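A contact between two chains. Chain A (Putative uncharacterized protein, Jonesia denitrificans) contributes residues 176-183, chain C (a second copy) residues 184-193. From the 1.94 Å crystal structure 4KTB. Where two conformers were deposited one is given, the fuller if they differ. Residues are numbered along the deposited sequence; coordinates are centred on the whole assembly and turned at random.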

# COMPACT_ATOMS: atom_id res chain seq x y z
N GLN A 176 6.32 0.77 20.10
CA GLN A 176 7.06 1.29 18.96
C GLN A 176 8.11 0.30 18.45
O GLN A 176 8.56 0.40 17.31
CB GLN A 176 7.72 2.63 19.28
CG GLN A 176 6.73 3.79 19.36
CD GLN A 176 7.31 5.09 18.84
OE1 GLN A 176 6.68 5.78 18.04
NE2 GLN A 176 8.51 5.44 19.31
N ASP A 177 8.51 -0.64 19.30
CA ASP A 177 9.42 -1.68 18.84
C ASP A 177 8.72 -2.48 17.75
O ASP A 177 9.32 -2.84 16.75
CB ASP A 177 9.89 -2.58 19.98
CG ASP A 177 8.75 -3.08 20.82
OD1 ASP A 177 7.78 -2.32 21.03
OD2 ASP A 177 8.83 -4.23 21.28
N MSE A 178 7.44 -2.75 17.95
CA MSE A 178 6.67 -3.48 16.95
C MSE A 178 6.46 -2.66 15.69
O MSE A 178 6.55 -3.18 14.57
CB MSE A 178 5.33 -3.89 17.52
CG MSE A 178 4.43 -4.56 16.50
SE MSE A 178 5.26 -6.09 15.60
CE MSE A 178 5.88 -7.14 17.15
N LEU A 179 6.15 -1.38 15.86
CA LEU A 179 5.96 -0.50 14.72
C LEU A 179 7.25 -0.46 13.89
O LEU A 179 7.21 -0.43 12.66
CB LEU A 179 5.56 0.90 15.18
CG LEU A 179 5.31 1.92 14.07
CD1 LEU A 179 4.28 1.41 13.10
CD2 LEU A 179 4.85 3.24 14.68
N LEU A 180 8.38 -0.49 14.58
CA LEU A 180 9.66 -0.54 13.90
C LEU A 180 9.80 -1.82 13.06
O LEU A 180 10.27 -1.79 11.92
CB LEU A 180 10.80 -0.41 14.91
CG LEU A 180 12.19 -0.77 14.41
CD1 LEU A 180 12.61 0.15 13.27
CD2 LEU A 180 13.17 -0.71 15.57
N LYS A 181 9.35 -2.94 13.62
CA LYS A 181 9.40 -4.21 12.91
C LYS A 181 8.47 -4.23 11.72
O LYS A 181 8.79 -4.77 10.66
CB LYS A 181 9.04 -5.35 13.85
CG LYS A 181 10.06 -5.62 14.92
CD LYS A 181 9.75 -6.94 15.58
CE LYS A 181 9.65 -6.78 17.08
NZ LYS A 181 9.27 -8.06 17.77
N GLN A 182 7.29 -3.67 11.90
CA GLN A 182 6.37 -3.49 10.79
C GLN A 182 7.02 -2.65 9.70
O GLN A 182 6.83 -2.91 8.53
CB GLN A 182 5.07 -2.83 11.26
CG GLN A 182 4.24 -3.69 12.17
CD GLN A 182 3.05 -2.95 12.73
OE1 GLN A 182 3.06 -2.52 13.88
NE2 GLN A 182 2.01 -2.79 11.91
N ALA A 183 7.80 -1.65 10.10
CA ALA A 183 8.42 -0.74 9.13
C ALA A 183 9.50 -1.47 8.34
O ALA A 183 9.59 -1.34 7.12
CB ALA A 183 8.99 0.50 9.84
N LEU C 184 1.98 -11.06 8.32
CA LEU C 184 1.46 -10.76 9.64
C LEU C 184 1.71 -9.31 10.00
O LEU C 184 0.80 -8.62 10.47
CB LEU C 184 2.08 -11.69 10.68
CG LEU C 184 1.55 -13.10 10.47
CD1 LEU C 184 2.14 -14.05 11.48
CD2 LEU C 184 0.04 -13.06 10.60
N ALA C 185 2.93 -8.85 9.79
CA ALA C 185 3.29 -7.47 10.11
C ALA C 185 2.34 -6.53 9.37
O ALA C 185 1.83 -5.58 9.95
CB ALA C 185 4.73 -7.20 9.75
N HIS C 186 2.07 -6.83 8.11
CA HIS C 186 1.21 -6.00 7.28
C HIS C 186 -0.23 -5.94 7.80
O HIS C 186 -0.90 -4.91 7.69
CB HIS C 186 1.20 -6.47 5.84
CG HIS C 186 0.34 -5.65 4.94
ND1 HIS C 186 0.63 -4.33 4.64
CD2 HIS C 186 -0.79 -5.94 4.26
CE1 HIS C 186 -0.28 -3.86 3.82
NE2 HIS C 186 -1.17 -4.81 3.57
N ALA C 187 -0.71 -7.05 8.36
CA ALA C 187 -2.07 -7.12 8.87
C ALA C 187 -2.15 -6.62 10.31
O ALA C 187 -3.18 -6.73 10.96
CB ALA C 187 -2.61 -8.52 8.76
N GLY C 188 -1.03 -6.09 10.79
CA GLY C 188 -0.96 -5.60 12.15
C GLY C 188 -1.09 -6.70 13.19
O GLY C 188 -1.64 -6.46 14.26
N ARG C 189 -0.58 -7.89 12.89
CA ARG C 189 -0.71 -9.00 13.82
C ARG C 189 0.55 -9.86 13.90
O ARG C 189 0.48 -11.06 14.11
CB ARG C 189 -1.92 -9.86 13.45
CG ARG C 189 -3.28 -9.27 13.84
CD ARG C 189 -3.55 -9.46 15.32
NE ARG C 189 -4.74 -8.74 15.77
CZ ARG C 189 -4.79 -7.92 16.81
NH1 ARG C 189 -3.71 -7.68 17.54
NH2 ARG C 189 -5.93 -7.32 17.13
N LEU C 190 1.71 -9.24 13.75
CA LEU C 190 2.93 -9.98 14.03
C LEU C 190 3.10 -10.04 15.53
O LEU C 190 3.06 -9.01 16.19
CB LEU C 190 4.12 -9.29 13.41
CG LEU C 190 5.42 -10.05 13.58
CD1 LEU C 190 5.54 -11.15 12.52
CD2 LEU C 190 6.57 -9.07 13.49
N PRO C 191 3.29 -11.25 16.09
CA PRO C 191 3.37 -11.40 17.55
C PRO C 191 4.69 -10.93 18.11
O PRO C 191 5.71 -11.01 17.43
CB PRO C 191 3.29 -12.92 17.74
CG PRO C 191 3.88 -13.48 16.50
CD PRO C 191 3.43 -12.55 15.40
N ASP C 192 4.67 -10.45 19.35
CA ASP C 192 5.90 -10.20 20.09
C ASP C 192 6.13 -11.38 21.02
O ASP C 192 5.25 -11.74 21.81
CB ASP C 192 5.79 -8.91 20.89
CG ASP C 192 6.99 -8.67 21.80
OD1 ASP C 192 8.09 -9.20 21.54
OD2 ASP C 192 6.83 -7.91 22.78
N LEU C 193 7.31 -12.00 20.94
CA LEU C 193 7.52 -13.23 21.68
C LEU C 193 8.84 -13.26 22.45
O LEU C 193 8.87 -12.96 23.65
CB LEU C 193 7.38 -14.43 20.74
CG LEU C 193 5.99 -14.58 20.11
CD1 LEU C 193 6.03 -15.44 18.85
CD2 LEU C 193 4.99 -15.15 21.11
O HOH W 1 7.77 -9.85 16.94
O HOH W 2 1.08 -4.90 15.33

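A helix that packs against an irregular segment meets it through one face only, and the residues that do the work recur with the helical repeat. The contact between two copies of this Jonesia denitrificans protein illustrates the rule. Chain A contributes a regular helix, held by i to i+4 backbone hydrogen bonds such as Q182(A) N to M178(A) O at 2.8 Å. Chain C brings the last turn of a helix, which leaves helical geometry at A187(C) and continues through a turn into a loop that is extended from L190(C) onward. The two backbones come closest where Q182(A) CA lies 5.1 Å from A185(C) CA, and are wider apart at M178(A) and D192(C), whose CA atoms are separated by 7.5 Å.

Along chain A, Q176(A) is out of reach and the contact begins at D177(A). Its carboxylate faces that of D192(C), OD2 to OD2 at 4.4 Å, a proximity of like charges that contributes no attraction by itself.

M178(A), present as selenomethionine, buries the most surface. Its side chain, t at chi1 and p at the next two angles, sets SE 3.9 Å from L190(C) CD2, an apolar pairing, while CE reaches the loop backbone, 3.5 Å from L190(C) O. M178(A) CE also lies 4.1 Å from D192(C) CB, so one flexible side chain follows three successive loop residues.

L179(A) and L180(A) turn elsewhere, and the next contact comes a turn after D177(A). K181(A) plays two parts. Its aliphatic portion approaches L190(C), CD to CD2 at 4.4 Å, extending the apolar patch begun by M178(A). Its ammonium group lies near D192(C), NZ to OD1 at 4.1 Å: the charges are opposite, but the distance exceeds that of a salt bridge. A water makes the closer link, accepting from K181(A) NZ at 2.5 Å and donating from its oxygen to P191(C) O at 2.4 Å.

Q182(A), one turn beyond M178(A), meets the helix end. Its CB points sideways, yet its extended side chain brings NE2 to 3.4 Å from A185(C) O, a weak hydrogen bond with an angle of 134°. That carbonyl also accepts from G188(C) N at 3.0 Å within chain C. Nearby, Q182(A) CG packs 4.3 Å from A185(C) CB, and NE2 passes 4.1 Å from G188(C) CA, where a positive phi, favourable to glycine, accompanies the turn. A second water weakly bridges Q182(A) OE1 and G188(C) O. A183(A) points away, completing the one-sided pattern.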